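Local atomic coordinates of adenosine kinase, putative (Trypanosoma brucei, PDB entry 3OTX), a protein that probably phosphorylates adenosine to AMP at the expense of ATP, with magnesium as cofactor, in the salvage of purines. Residues A[76-79]-A[80-83]; A[179-182]-A[183-186]; A[228-231]-A[232-235]; A[316-319]-A[320-324]. The protein carries 1 engineered substitution. All coordinates share one frame; numbering follows the deposited sequence.

Contact 1: A[76-79]-A[80-83]; sequences WMQQ and AYKG
Gln79 and Lys82 lie side by side with their chains pointing the same way: Gln79 CG passes 4.2 Å from Lys82 CE, and Lys82 CG sits 3.6 Å from the carbonyl Gln79 O. The amide of Gln79 turns back instead to the preceding helix end. Its extended chain carries NE2 to Trp76 O at 3.1 Å, in the carbonyl plane and on a lone pair, and the same nitrogen also donates to Glu341 O, so two acceptors fix the rotation of the amide. Gln78 supplies the backbone link. Tyr81 N donates to Gln78 O at 3.0 Å with an N-H...O angle of 154°. With Gln79 and Ala80 both near the helical region of backbone space, this i to i+3 bond makes 78-81 a type I beta turn, which leads away from helix 66-76 toward strand 86-89. The side chain of Gln78 bends at chi2 (-66°), and OE1 of Gln78 comes to 3.8 Å from Tyr81 CD2, the amide and ring planes being 54° apart. Its other end, NE2, is bonded to Ser309 O, while the Tyr81 side chain also touches Pro7.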
ATOM      1  N   TRP A  76      -0.452  12.054   8.547  1.00 14.73           N
ATOM      2  CA  TRP A  76       0.472  13.197   8.559  1.00 16.02           C
ATOM      3  C   TRP A  76      -0.159  14.404   7.866  1.00 15.86           C
ATOM      4  O   TRP A  76       0.111  15.553   8.208  1.00 18.65           O
ATOM      5  CB  TRP A  76       1.792  12.831   7.839  1.00 17.18           C
ATOM      6  CG  TRP A  76       2.801  13.937   7.697  1.00 17.13           C
ATOM      7  CD1 TRP A  76       3.538  14.497   8.682  1.00 20.28           C
ATOM      8  CD2 TRP A  76       3.226  14.551   6.475  1.00 20.48           C
ATOM      9  NE1 TRP A  76       4.376  15.469   8.170  1.00 23.79           N
ATOM     10  CE2 TRP A  76       4.201  15.511   6.807  1.00 19.42           C
ATOM     11  CE3 TRP A  76       2.867  14.378   5.131  1.00 22.25           C
ATOM     12  CZ2 TRP A  76       4.815  16.318   5.843  1.00 24.36           C
ATOM     13  CZ3 TRP A  76       3.480  15.180   4.170  1.00 25.16           C
ATOM     14  CH2 TRP A  76       4.448  16.122   4.529  1.00 24.31           C
ATOM     15  N   MET A  77      -1.000  14.120   6.880  1.00 15.63           N
ATOM     16  CA  MET A  77      -1.686  15.191   6.147  1.00 16.57           C
ATOM     17  C   MET A  77      -2.933  15.712   6.842  1.00 18.91           C
ATOM     18  O   MET A  77      -3.536  16.680   6.363  1.00 22.29           O
ATOM     19  CB  MET A  77      -2.106  14.689   4.775  1.00 16.64           C
ATOM     20  CG  MET A  77      -0.972  14.522   3.781  1.00 19.81           C
ATOM     21  SD  MET A  77      -0.106  16.041   3.371  1.00 19.78           S
ATOM     22  CE  MET A  77      -1.352  16.910   2.395  1.00 21.43           C
ATOM     23  N   GLN A  78      -3.349  15.053   7.923  1.00 19.63           N
ATOM     24  CA  GLN A  78      -4.546  15.451   8.659  1.00 19.17           C
ATOM     25  C   GLN A  78      -4.227  15.525  10.164  1.00 19.37           C
ATOM     26  O   GLN A  78      -4.825  14.832  10.965  1.00 18.64           O
ATOM     27  CB  GLN A  78      -5.691  14.458   8.382  1.00 20.13           C
ATOM     28  CG  GLN A  78      -6.219  14.470   6.918  1.00 21.18           C
ATOM     29  CD  GLN A  78      -6.901  15.775   6.530  1.00 24.28           C
ATOM     30  OE1 GLN A  78      -7.202  16.593   7.377  1.00 24.68           O
ATOM     31  NE2 GLN A  78      -7.116  15.981   5.228  1.00 27.45           N
ATOM     32  N   GLN A  79      -3.237  16.324  10.550  1.00 23.91           N
ATOM     33  CA  GLN A  79      -2.752  16.248  11.923  1.00 25.73           C
ATOM     34  C   GLN A  79      -3.723  16.836  12.959  1.00 25.38           C
ATOM     35  O   GLN A  79      -3.567  16.586  14.141  1.00 28.10           O
ATOM     36  CB  GLN A  79      -1.346  16.822  12.063  1.00 27.96           C
ATOM     37  CG  GLN A  79      -0.257  15.927  11.471  1.00 29.87           C
ATOM     38  CD  GLN A  79       1.087  16.567  11.600  1.00 34.38           C
ATOM     39  OE1 GLN A  79       1.393  17.152  12.634  1.00 36.23           O
ATOM     40  NE2 GLN A  79       1.912  16.464  10.558  1.00 27.33           N
ATOM     41  N   ALA A  80      -4.740  17.557  12.513  1.00 24.23           N
ATOM     42  CA  ALA A  80      -5.772  18.010  13.449  1.00 21.39           C
ATOM     43  C   ALA A  80      -6.709  16.863  13.901  1.00 22.31           C
ATOM     44  O   ALA A  80      -7.544  17.048  14.815  1.00 27.09           O
ATOM     45  CB  ALA A  80      -6.565  19.210  12.891  1.00 24.02           C
ATOM     46  N   TYR A  81      -6.551  15.687  13.304  1.00 19.28           N
ATOM     47  CA  TYR A  81      -7.482  14.584  13.501  1.00 19.43           C
ATOM     48  C   TYR A  81      -6.806  13.319  13.980  1.00 17.61           C
ATOM     49  O   TYR A  81      -7.245  12.226  13.688  1.00 17.62           O
ATOM     50  CB  TYR A  81      -8.267  14.325  12.206  1.00 19.97           C
ATOM     51  CG  TYR A  81      -9.048  15.538  11.846  1.00 23.46           C
ATOM     52  CD1 TYR A  81     -10.241  15.829  12.498  1.00 25.89           C
ATOM     53  CD2 TYR A  81      -8.546  16.463  10.911  1.00 23.40           C
ATOM     54  CE1 TYR A  81     -10.937  16.999  12.208  1.00 24.60           C
ATOM     55  CE2 TYR A  81      -9.238  17.631  10.614  1.00 23.44           C
ATOM     56  CZ  TYR A  81     -10.417  17.877  11.261  1.00 28.27           C
ATOM     57  OH  TYR A  81     -11.088  19.030  10.947  1.00 38.24           O
ATOM     58  N   LYS A  82      -5.738  13.489  14.760  1.00 19.44           N
ATOM     59  CA  LYS A  82      -5.091  12.335  15.386  1.00 19.56           C
ATOM     60  C   LYS A  82      -6.108  11.627  16.255  1.00 18.04           C
ATOM     61  O   LYS A  82      -6.878  12.271  16.978  1.00 20.22           O
ATOM     62  CB  LYS A  82      -3.874  12.754  16.209  1.00 21.05           C
ATOM     63  CG  LYS A  82      -2.738  13.264  15.355  1.00 21.28           C
ATOM     64  CD  LYS A  82      -1.484  13.547  16.182  1.00 26.84           C
ATOM     65  CE  LYS A  82      -0.465  14.244  15.305  1.00 42.66           C
ATOM     66  NZ  LYS A  82       0.706  14.730  16.084  1.00 53.40           N
ATOM     67  N   GLY A  83      -6.149  10.311  16.135  1.00 16.91           N
ATOM     68  CA  GLY A  83      -7.097   9.484  16.886  1.00 20.23           C
ATOM     69  C   GLY A  83      -8.481   9.445  16.270  1.00 23.23           C
ATOM     70  O   GLY A  83      -9.336   8.682  16.743  1.00 25.14           O
TER

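Contact 2: A[179-182]-A[183-186]; sequences HVLQ and ACRK
Arg185 folds back over the preceding turn of helix and places its guanidinium face on the backbone of Leu181 and Gln182. The bend that does this is at chi3 (-50°): Leu181 O lies over one face, offset toward the rim, NH1 of Arg185 comes to 3.5 Å from Leu181 CB, and NH2 of Arg185 to 3.6 Å from Gln182 CA. Backbone hydrogen bonds form the second group. Cys184 N to Val180 O and Arg185 N to Leu181 O both measure 2.9 Å, Lys186 N to Gln182 O 3.0 Å, while Ala183 N to His179 O is weak at 3.5 Å. Apolar contacts are slighter. Cys184 SG rests 4.4 Å from Val180 CG1 and equally far from Leu181 CD2, and all three residues also touch Val214 of helix 208-214. The polar ends of Gln182 and Lys186 find partners elsewhere: Gln182 NE2 donates to Met151 O, and Lys186 NZ forms salt bridges with Asp161 and Glu189. Val180 and Ala183 pack on Phe168 of strand 165-169. These links belong to helix 177-189, which connects the neighbouring parallel strands 165-169 and 193-197 as the helix of a beta-alpha-beta unit in the ribokinase-like fold.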
ATOM      1  N   HIS A 179     -11.012 -12.042   4.459  1.00 12.71           N
ATOM      2  CA  HIS A 179     -10.907 -10.835   5.293  1.00 12.70           C
ATOM      3  C   HIS A 179     -11.183  -9.601   4.449  1.00 13.71           C
ATOM      4  O   HIS A 179     -11.853  -8.661   4.882  1.00 13.74           O
ATOM      5  CB  HIS A 179      -9.498 -10.689   5.876  1.00 13.11           C
ATOM      6  CG  HIS A 179      -9.083 -11.818   6.766  1.00 15.21           C
ATOM      7  ND1 HIS A 179      -9.958 -12.783   7.211  1.00 15.99           N
ATOM      8  CD2 HIS A 179      -7.872 -12.123   7.300  1.00 15.40           C
ATOM      9  CE1 HIS A 179      -9.302 -13.641   7.977  1.00 18.53           C
ATOM     10  NE2 HIS A 179      -8.031 -13.271   8.035  1.00 16.15           N
ATOM     11  N   VAL A 180     -10.670  -9.601   3.228  1.00 11.42           N
ATOM     12  CA  VAL A 180     -10.869  -8.511   2.293  1.00 11.76           C
ATOM     13  C   VAL A 180     -12.334  -8.422   1.937  1.00 13.75           C
ATOM     14  O   VAL A 180     -12.891  -7.312   1.942  1.00 13.85           O
ATOM     15  CB  VAL A 180     -10.040  -8.709   1.010  1.00 11.41           C
ATOM     16  CG1 VAL A 180     -10.053  -7.425   0.188  1.00 14.63           C
ATOM     17  CG2 VAL A 180      -8.568  -9.040   1.374  1.00 11.92           C
ATOM     18  N   LEU A 181     -12.961  -9.570   1.635  1.00 14.12           N
ATOM     19  CA  LEU A 181     -14.387  -9.564   1.247  1.00 13.73           C
ATOM     20  C   LEU A 181     -15.296  -9.022   2.357  1.00 14.34           C
ATOM     21  O   LEU A 181     -16.290  -8.332   2.072  1.00 16.18           O
ATOM     22  CB  LEU A 181     -14.829 -10.957   0.784  1.00 15.26           C
ATOM     23  CG  LEU A 181     -14.163 -11.393  -0.511  1.00 14.77           C
ATOM     24  CD1 LEU A 181     -14.453 -12.877  -0.752  1.00 18.02           C
ATOM     25  CD2 LEU A 181     -14.640 -10.569  -1.769  1.00 16.74           C
ATOM     26  N   GLN A 182     -14.905  -9.239   3.613  1.00 15.79           N
ATOM     27  CA  GLN A 182     -15.679  -8.674   4.731  1.00 13.87           C
ATOM     28  C   GLN A 182     -15.715  -7.151   4.612  1.00 14.60           C
ATOM     29  O   GLN A 182     -16.769  -6.537   4.732  1.00 15.72           O
ATOM     30  CB  GLN A 182     -15.116  -9.084   6.086  1.00 15.59           C
ATOM     31  CG  GLN A 182     -15.844  -8.422   7.266  1.00 23.14           C
ATOM     32  CD  GLN A 182     -15.247  -8.803   8.599  1.00 24.31           C
ATOM     33  OE1 GLN A 182     -14.809  -9.941   8.785  1.00 26.69           O
ATOM     34  NE2 GLN A 182     -15.221  -7.858   9.537  1.00 22.26           N
ATOM     35  N   ALA A 183     -14.566  -6.537   4.367  1.00 13.47           N
ATOM     36  CA  ALA A 183     -14.550  -5.084   4.168  1.00 13.24           C
ATOM     37  C   ALA A 183     -15.258  -4.648   2.886  1.00 14.17           C
ATOM     38  O   ALA A 183     -15.893  -3.586   2.853  1.00 15.06           O
ATOM     39  CB  ALA A 183     -13.109  -4.562   4.164  1.00 14.70           C
ATOM     40  N   CYS A 184     -15.152  -5.440   1.815  1.00 14.33           N
ATOM     41  CA  CYS A 184     -15.884  -5.111   0.597  1.00 14.36           C
ATOM     42  C   CYS A 184     -17.387  -5.013   0.835  1.00 16.16           C
ATOM     43  O   CYS A 184     -18.034  -4.077   0.348  1.00 17.13           O
ATOM     44  CB  CYS A 184     -15.651  -6.203  -0.443  1.00 14.80           C
ATOM     45  SG  CYS A 184     -14.024  -6.209  -1.164  1.00 15.33           S
ATOM     46  N   ARG A 185     -17.935  -5.985   1.560  1.00 15.43           N
ATOM     47  CA  ARG A 185     -19.345  -5.968   1.906  1.00 17.52           C
ATOM     48  C   ARG A 185     -19.667  -4.825   2.874  1.00 17.37           C
ATOM     49  O   ARG A 185     -20.725  -4.198   2.747  1.00 18.32           O
ATOM     50  CB  ARG A 185     -19.757  -7.326   2.465  1.00 18.55           C
ATOM     51  CG  ARG A 185     -19.731  -8.428   1.387  1.00 22.34           C
ATOM     52  CD  ARG A 185     -20.296  -9.775   1.916  1.00 27.64           C
ATOM     53  NE  ARG A 185     -19.704 -10.193   3.189  1.00 33.04           N
ATOM     54  CZ  ARG A 185     -18.616 -10.960   3.317  1.00 33.78           C
ATOM     55  NH1 ARG A 185     -17.991 -11.454   2.242  1.00 32.34           N
ATOM     56  NH2 ARG A 185     -18.151 -11.247   4.532  1.00 30.99           N
ATOM     57  N   LYS A 186     -18.785  -4.553   3.841  1.00 15.09           N
ATOM     58  CA  LYS A 186     -19.039  -3.442   4.758  1.00 17.78           C
ATOM     59  C   LYS A 186     -19.088  -2.096   4.034  1.00 17.59           C
ATOM     60  O   LYS A 186     -19.933  -1.242   4.342  1.00 18.57           O
ATOM     61  CB  LYS A 186     -17.965  -3.424   5.846  1.00 15.57           C
ATOM     62  CG  LYS A 186     -18.153  -2.325   6.858  1.00 20.32           C
ATOM     63  CD  LYS A 186     -19.429  -2.518   7.712  1.00 21.97           C
ATOM     64  CE  LYS A 186     -19.386  -3.795   8.583  1.00 24.81           C
ATOM     65  NZ  LYS A 186     -20.576  -3.936   9.496  1.00 22.97           N
TER

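Contact 3: A[228-231]-A[232-235]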
ATOM      1  N   ALA A 228       0.269  -2.008 -13.860  1.00 16.18           N
ATOM      2  CA  ALA A 228      -0.772  -1.857 -14.875  1.00 14.90           C
ATOM      3  C   ALA A 228      -0.502  -2.774 -16.070  1.00 18.50           C
ATOM      4  O   ALA A 228      -1.419  -3.447 -16.583  1.00 18.76           O
ATOM      5  CB  ALA A 228      -0.915  -0.369 -15.331  1.00 19.83           C
ATOM      6  N   LYS A 229       0.756  -2.820 -16.519  1.00 19.78           N
ATOM      7  CA  LYS A 229       1.100  -3.737 -17.607  1.00 18.52           C
ATOM      8  C   LYS A 229       0.910  -5.204 -17.197  1.00 18.98           C
ATOM      9  O   LYS A 229       0.498  -6.019 -18.029  1.00 21.44           O
ATOM     10  CB  LYS A 229       2.521  -3.500 -18.110  1.00 19.86           C
ATOM     11  CG  LYS A 229       2.709  -2.116 -18.680  1.00 23.83           C
ATOM     12  CD  LYS A 229       4.170  -1.886 -19.083  1.00 27.36           C
ATOM     13  CE  LYS A 229       4.323  -0.552 -19.765  1.00 30.27           C
ATOM     14  NZ  LYS A 229       5.724  -0.148 -19.920  1.00 33.52           N
ATOM     15  N   GLU A 230       1.207  -5.524 -15.941  1.00 17.68           N
ATOM     16  CA  GLU A 230       1.031  -6.901 -15.470  1.00 18.28           C
ATOM     17  C   GLU A 230      -0.452  -7.259 -15.414  1.00 19.89           C
ATOM     18  O   GLU A 230      -0.818  -8.396 -15.716  1.00 20.38           O
ATOM     19  CB  GLU A 230       1.712  -7.136 -14.130  1.00 20.72           C
ATOM     20  CG  GLU A 230       1.951  -8.606 -13.815  1.00 28.29           C
ATOM     21  CD  GLU A 230       2.992  -9.226 -14.730  1.00 39.76           C
ATOM     22  OE1 GLU A 230       4.142  -8.718 -14.765  1.00 42.84           O
ATOM     23  OE2 GLU A 230       2.653 -10.213 -15.406  1.00 45.61           O
ATOM     24  N   PHE A 231      -1.278  -6.286 -15.026  1.00 19.85           N
ATOM     25  CA  PHE A 231      -2.744  -6.424 -15.007  1.00 19.03           C
ATOM     26  C   PHE A 231      -3.274  -6.678 -16.414  1.00 18.77           C
ATOM     27  O   PHE A 231      -4.098  -7.579 -16.617  1.00 21.19           O
ATOM     28  CB  PHE A 231      -3.381  -5.166 -14.400  1.00 16.77           C
ATOM     29  CG  PHE A 231      -4.842  -5.331 -14.056  1.00 17.78           C
ATOM     30  CD1 PHE A 231      -5.226  -5.763 -12.796  1.00 18.00           C
ATOM     31  CD2 PHE A 231      -5.825  -5.086 -15.022  1.00 19.09           C
ATOM     32  CE1 PHE A 231      -6.582  -5.924 -12.468  1.00 20.66           C
ATOM     33  CE2 PHE A 231      -7.183  -5.241 -14.704  1.00 24.19           C
ATOM     34  CZ  PHE A 231      -7.558  -5.659 -13.430  1.00 22.50           C
ATOM     35  N   ALA A 232      -2.790  -5.908 -17.391  1.00 21.17           N
ATOM     36  CA  ALA A 232      -3.078  -6.187 -18.805  1.00 21.09           C
ATOM     37  C   ALA A 232      -2.709  -7.612 -19.191  1.00 23.08           C
ATOM     38  O   ALA A 232      -3.515  -8.289 -19.832  1.00 25.09           O
ATOM     39  CB  ALA A 232      -2.392  -5.169 -19.730  1.00 18.69           C
ATOM     40  N   ASN A 233      -1.524  -8.087 -18.786  1.00 24.77           N
ATOM     41  CA  ASN A 233      -1.066  -9.457 -19.080  0.50 25.97           C
ATOM     42  C   ASN A 233      -2.016 -10.503 -18.476  1.00 26.75           C
ATOM     43  O   ASN A 233      -2.389 -11.482 -19.141  1.00 26.94           O
ATOM     44  CB  ASN A 233       0.364  -9.692 -18.561  0.50 27.08           C
ATOM     45  CG  ASN A 233       1.427  -8.906 -19.336  0.50 26.83           C
ATOM     46  OD1 ASN A 233       1.159  -8.329 -20.388  0.50 27.35           O
ATOM     47  ND2 ASN A 233       2.650  -8.896 -18.808  0.50 24.89           N
ATOM     48  N   MET A 234      -2.390 -10.285 -17.212  1.00 26.85           N
ATOM     49  CA  MET A 234      -3.331 -11.143 -16.492  1.00 27.34           C
ATOM     50  C   MET A 234      -4.673 -11.221 -17.222  1.00 30.85           C
ATOM     51  O   MET A 234      -5.258 -12.297 -17.363  1.00 30.13           O
ATOM     52  CB  MET A 234      -3.542 -10.599 -15.079  1.00 27.97           C
ATOM     53  CG  MET A 234      -4.461 -11.454 -14.239  1.00 28.58           C
ATOM     54  SD  MET A 234      -4.927 -10.680 -12.725  1.00 24.09           S
ATOM     55  CE  MET A 234      -6.060  -9.409 -13.319  1.00 28.73           C
ATOM     56  N   MET A 235      -5.136 -10.075 -17.701  1.00 28.94           N
ATOM     57  CA  MET A 235      -6.407  -9.981 -18.408  1.00 27.09           C
ATOM     58  C   MET A 235      -6.356 -10.492 -19.853  1.00 29.56           C
ATOM     59  O   MET A 235      -7.399 -10.651 -20.498  1.00 34.33           O
ATOM     60  CB  MET A 235      -6.885  -8.528 -18.405  1.00 26.21           C
ATOM     61  CG  MET A 235      -7.330  -7.981 -17.066  1.00 25.59           C
ATOM     62  SD  MET A 235      -8.575  -9.033 -16.263  1.00 28.35           S
ATOM     63  CE  MET A 235      -9.974  -8.856 -17.390  1.00 28.95           C
TER
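With CG of Phe231 opposite its backbone N (chi1 -167°), the ring is placed where both Met234 and Met235 can reach it. Met234 leaves its own backbone in the same way, then turns at chi3 (72°), which lays its terminal methyl on the ring. CE of Met234 stands 3.9 Å from the Phe231 ring centroid and 24° off the ring normal, a CH-pi contact over one face that is offset toward the rim; the nearest ring atom, Phe231 CE1, is 3.6 Å from Met234 CE. Met235 runs alongside Phe231, and Met235 CG comes to 3.6 Å from Phe231 CE2. Met235 SD is 4.9 Å from the Phe231 ring centroid and Met234 SD 5.4 Å from it, both obliquely placed, so each methionine makes a Met-aromatic contact with the one ring. The backbone sets the spacing: Met235 N donates to Phe231 O at 2.9 Å, and Met234 N to Glu230 O at the same distance. Beyond the two segments the ring is buried against Leu198, Leu211, Leu215 and Val253, while Met234 also touches Met204 and Ser208. The arrangement is a pair of Met-aromatic contacts, i to i+3 and i to i+4, on helix 225-235, the helix that directly follows strand 220-224 and its ADP-binding Asn224.

Contact 4: A[316-319]-A[320-324]; sequences DLRR and CCETG
Arg319 meets Glu322 through its guanidinium and Thr323 through its backbone carbonyl in the first turns of helix 317-332, where Asp316 is the N-cap and Asp316 OD2 accepts from Arg319 N at 2.9 Å. The tight part centres on the carbonyl of Arg319. Thr323 OG1 donates to Arg319 O at 2.8 Å and Thr323 N to the same oxygen at 2.9 Å, the two donors arriving from opposite faces of its plane; the hydroxyl is thus tied to the backbone one turn back. Nearby, Cys320 packs on Phe307 and Tyr311, and Thr323 on Ala310, so helix 300-311 covers this flank. NE and NH2 of Arg319 donate to Pro347 O, of the chain's last residue, and to Ser346 O, respectively.

The approach of Arg318 to Glu322 is looser. Their guanidinium and carboxylate planes are perpendicular, but NE of Arg318 stays 4.4 Å from Glu322 OE1, beyond salt-bridge range. A water accepts from Arg318 NE; its onward link to Glu322 is doubtfully short. The firm ionic partner of Arg318 is Glu281. By contrast, the other carboxylate oxygen is bonded directly: Arg319 NH1 meets Glu322 OE2 at 3.1 Å in a salt bridge whose hydrogen bond is nearly straight (171°), in the guanidinium plane but from above the carboxylate plane.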
ATOM      1  N   ASP A 316     -11.907  16.678  -5.512  1.00 22.47           N
ATOM      2  CA  ASP A 316     -12.057  15.948  -6.767  1.00 23.15           C
ATOM      3  C   ASP A 316     -10.872  15.040  -7.066  1.00 22.90           C
ATOM      4  O   ASP A 316      -9.796  15.190  -6.454  1.00 20.44           O
ATOM      5  CB  ASP A 316     -12.454  16.843  -7.954  1.00 24.92           C
ATOM      6  CG  ASP A 316     -11.311  17.683  -8.537  1.00 25.48           C
ATOM      7  OD1 ASP A 316     -11.661  18.643  -9.250  1.00 31.98           O
ATOM      8  OD2 ASP A 316     -10.109  17.429  -8.391  1.00 30.81           O
ATOM      9  N   LEU A 317     -11.088  14.089  -7.972  1.00 22.64           N
ATOM     10  CA  LEU A 317     -10.107  13.030  -8.229  1.00 21.29           C
ATOM     11  C   LEU A 317      -8.767  13.571  -8.683  1.00 21.12           C
ATOM     12  O   LEU A 317      -7.738  13.069  -8.270  1.00 18.79           O
ATOM     13  CB  LEU A 317     -10.626  12.009  -9.231  1.00 22.43           C
ATOM     14  CG  LEU A 317     -11.724  11.079  -8.705  1.00 19.35           C
ATOM     15  CD1 LEU A 317     -12.377  10.363  -9.874  1.00 20.47           C
ATOM     16  CD2 LEU A 317     -11.228  10.080  -7.652  1.00 20.09           C
ATOM     17  N   ARG A 318      -8.786  14.593  -9.538  1.00 21.51           N
ATOM     18  CA  ARG A 318      -7.538  15.164  -9.996  1.00 19.97           C
ATOM     19  C   ARG A 318      -6.730  15.797  -8.847  1.00 21.63           C
ATOM     20  O   ARG A 318      -5.489  15.655  -8.778  1.00 21.57           O
ATOM     21  CB  ARG A 318      -7.812  16.168 -11.102  1.00 22.64           C
ATOM     22  CG  ARG A 318      -6.613  16.510 -11.874  1.00 26.15           C
ATOM     23  CD  ARG A 318      -7.044  17.217 -13.156  1.00 32.34           C
ATOM     24  NE  ARG A 318      -5.853  17.681 -13.838  1.00 40.45           N
ATOM     25  CZ  ARG A 318      -5.424  17.201 -14.994  1.00 39.37           C
ATOM     26  NH1 ARG A 318      -6.120  16.261 -15.624  1.00 33.23           N
ATOM     27  NH2 ARG A 318      -4.323  17.705 -15.539  1.00 43.43           N
ATOM     28  N   ARG A 319      -7.430  16.472  -7.934  1.00 19.59           N
ATOM     29  CA  ARG A 319      -6.807  17.033  -6.730  1.00 20.96           C
ATOM     30  C   ARG A 319      -6.244  15.953  -5.798  1.00 19.37           C
ATOM     31  O   ARG A 319      -5.240  16.193  -5.141  1.00 21.64           O
ATOM     32  CB  ARG A 319      -7.798  17.935  -5.963  1.00 23.86           C
ATOM     33  CG  ARG A 319      -7.204  18.686  -4.753  1.00 29.66           C
ATOM     34  CD  ARG A 319      -5.980  19.485  -5.182  1.00 23.92           C
ATOM     35  NE  ARG A 319      -5.341  20.223  -4.101  1.00 26.33           N
ATOM     36  CZ  ARG A 319      -4.191  20.898  -4.217  1.00 30.37           C
ATOM     37  NH1 ARG A 319      -3.546  20.934  -5.375  1.00 29.86           N
ATOM     38  NH2 ARG A 319      -3.684  21.549  -3.174  1.00 31.26           N
ATOM     39  N   CYS A 320      -6.915  14.813  -5.730  1.00 18.86           N
ATOM     40  CA  CYS A 320      -6.446  13.675  -4.936  1.00 14.14           C
ATOM     41  C   CYS A 320      -5.100  13.223  -5.510  1.00 17.94           C
ATOM     42  O   CYS A 320      -4.133  12.975  -4.775  1.00 16.30           O
ATOM     43  CB  CYS A 320      -7.482  12.542  -4.962  1.00 15.61           C
ATOM     44  SG  CYS A 320      -8.984  12.953  -4.016  1.00 19.64           S
ATOM     45  N   CYS A 321      -5.030  13.168  -6.838  1.00 16.46           N
ATOM     46  CA  CYS A 321      -3.759  12.859  -7.532  1.00 16.80           C
ATOM     47  C   CYS A 321      -2.657  13.895  -7.273  1.00 16.78           C
ATOM     48  O   CYS A 321      -1.513  13.537  -6.968  1.00 16.83           O
ATOM     49  CB  CYS A 321      -3.977  12.653  -9.048  1.00 17.44           C
ATOM     50  SG  CYS A 321      -4.966  11.229  -9.480  1.00 19.12           S
ATOM     51  N   GLU A 322      -2.986  15.186  -7.407  1.00 15.24           N
ATOM     52  CA  GLU A 322      -2.058  16.278  -7.071  1.00 16.78           C
ATOM     53  C   GLU A 322      -1.531  16.130  -5.643  1.00 17.63           C
ATOM     54  O   GLU A 322      -0.345  16.329  -5.397  1.00 18.13           O
ATOM     55  CB  GLU A 322      -2.712  17.658  -7.302  1.00 21.34           C
ATOM     56  CG  GLU A 322      -3.001  17.912  -8.782  1.00 22.79           C
ATOM     57  CD  GLU A 322      -3.952  19.064  -9.026  1.00 32.80           C
ATOM     58  OE1 GLU A 322      -4.098  19.411 -10.215  1.00 31.32           O
ATOM     59  OE2 GLU A 322      -4.519  19.630  -8.053  1.00 30.03           O
ATOM     60  N   THR A 323      -2.416  15.774  -4.712  1.00 15.93           N
ATOM     61  CA  THR A 323      -2.005  15.622  -3.308  1.00 15.82           C
ATOM     62  C   THR A 323      -1.058  14.416  -3.144  1.00 15.65           C
ATOM     63  O   THR A 323      -0.041  14.507  -2.428  1.00 17.60           O
ATOM     64  CB  THR A 323      -3.231  15.494  -2.391  1.00 18.43           C
ATOM     65  OG1 THR A 323      -4.100  16.606  -2.619  1.00 19.87           O
ATOM     66  CG2 THR A 323      -2.796  15.489  -0.919  1.00 19.40           C
ATOM     67  N   GLY A 324      -1.371  13.327  -3.833  1.00 14.66           N
ATOM     68  CA  GLY A 324      -0.512  12.146  -3.825  1.00 15.02           C
ATOM     69  C   GLY A 324       0.853  12.484  -4.415  1.00 15.14           C
ATOM     70  O   GLY A 324       1.864  11.962  -3.948  1.00 15.34           O
TER
HETATM   71  O   HOH W   1      -3.270  18.709 -12.372  1.00 22.30           O

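Along the chain the four contacts come in series, and none encloses or crosses another; each is confined to a single turn or a few turns of continuous backbone. Contact 1 redirects the chain after helix 66-76 toward strand 86-89. Contact 2 lies within helix 177-189, which links, along the chain, two neighbouring parallel strands of the large sheet, and contact 3 within helix 225-235, directly after strand 220-224. Contact 4 starts the last helix, 317-332. Only contacts 1 and 4 touch: Met77 CE packs 3.9 Å from Thr323 CG2, joining the residue just before the 78-81 turn to the last helix. Contacts 1 and 3 lie on opposite sides of the chain's centre, their centres about 36 Å apart.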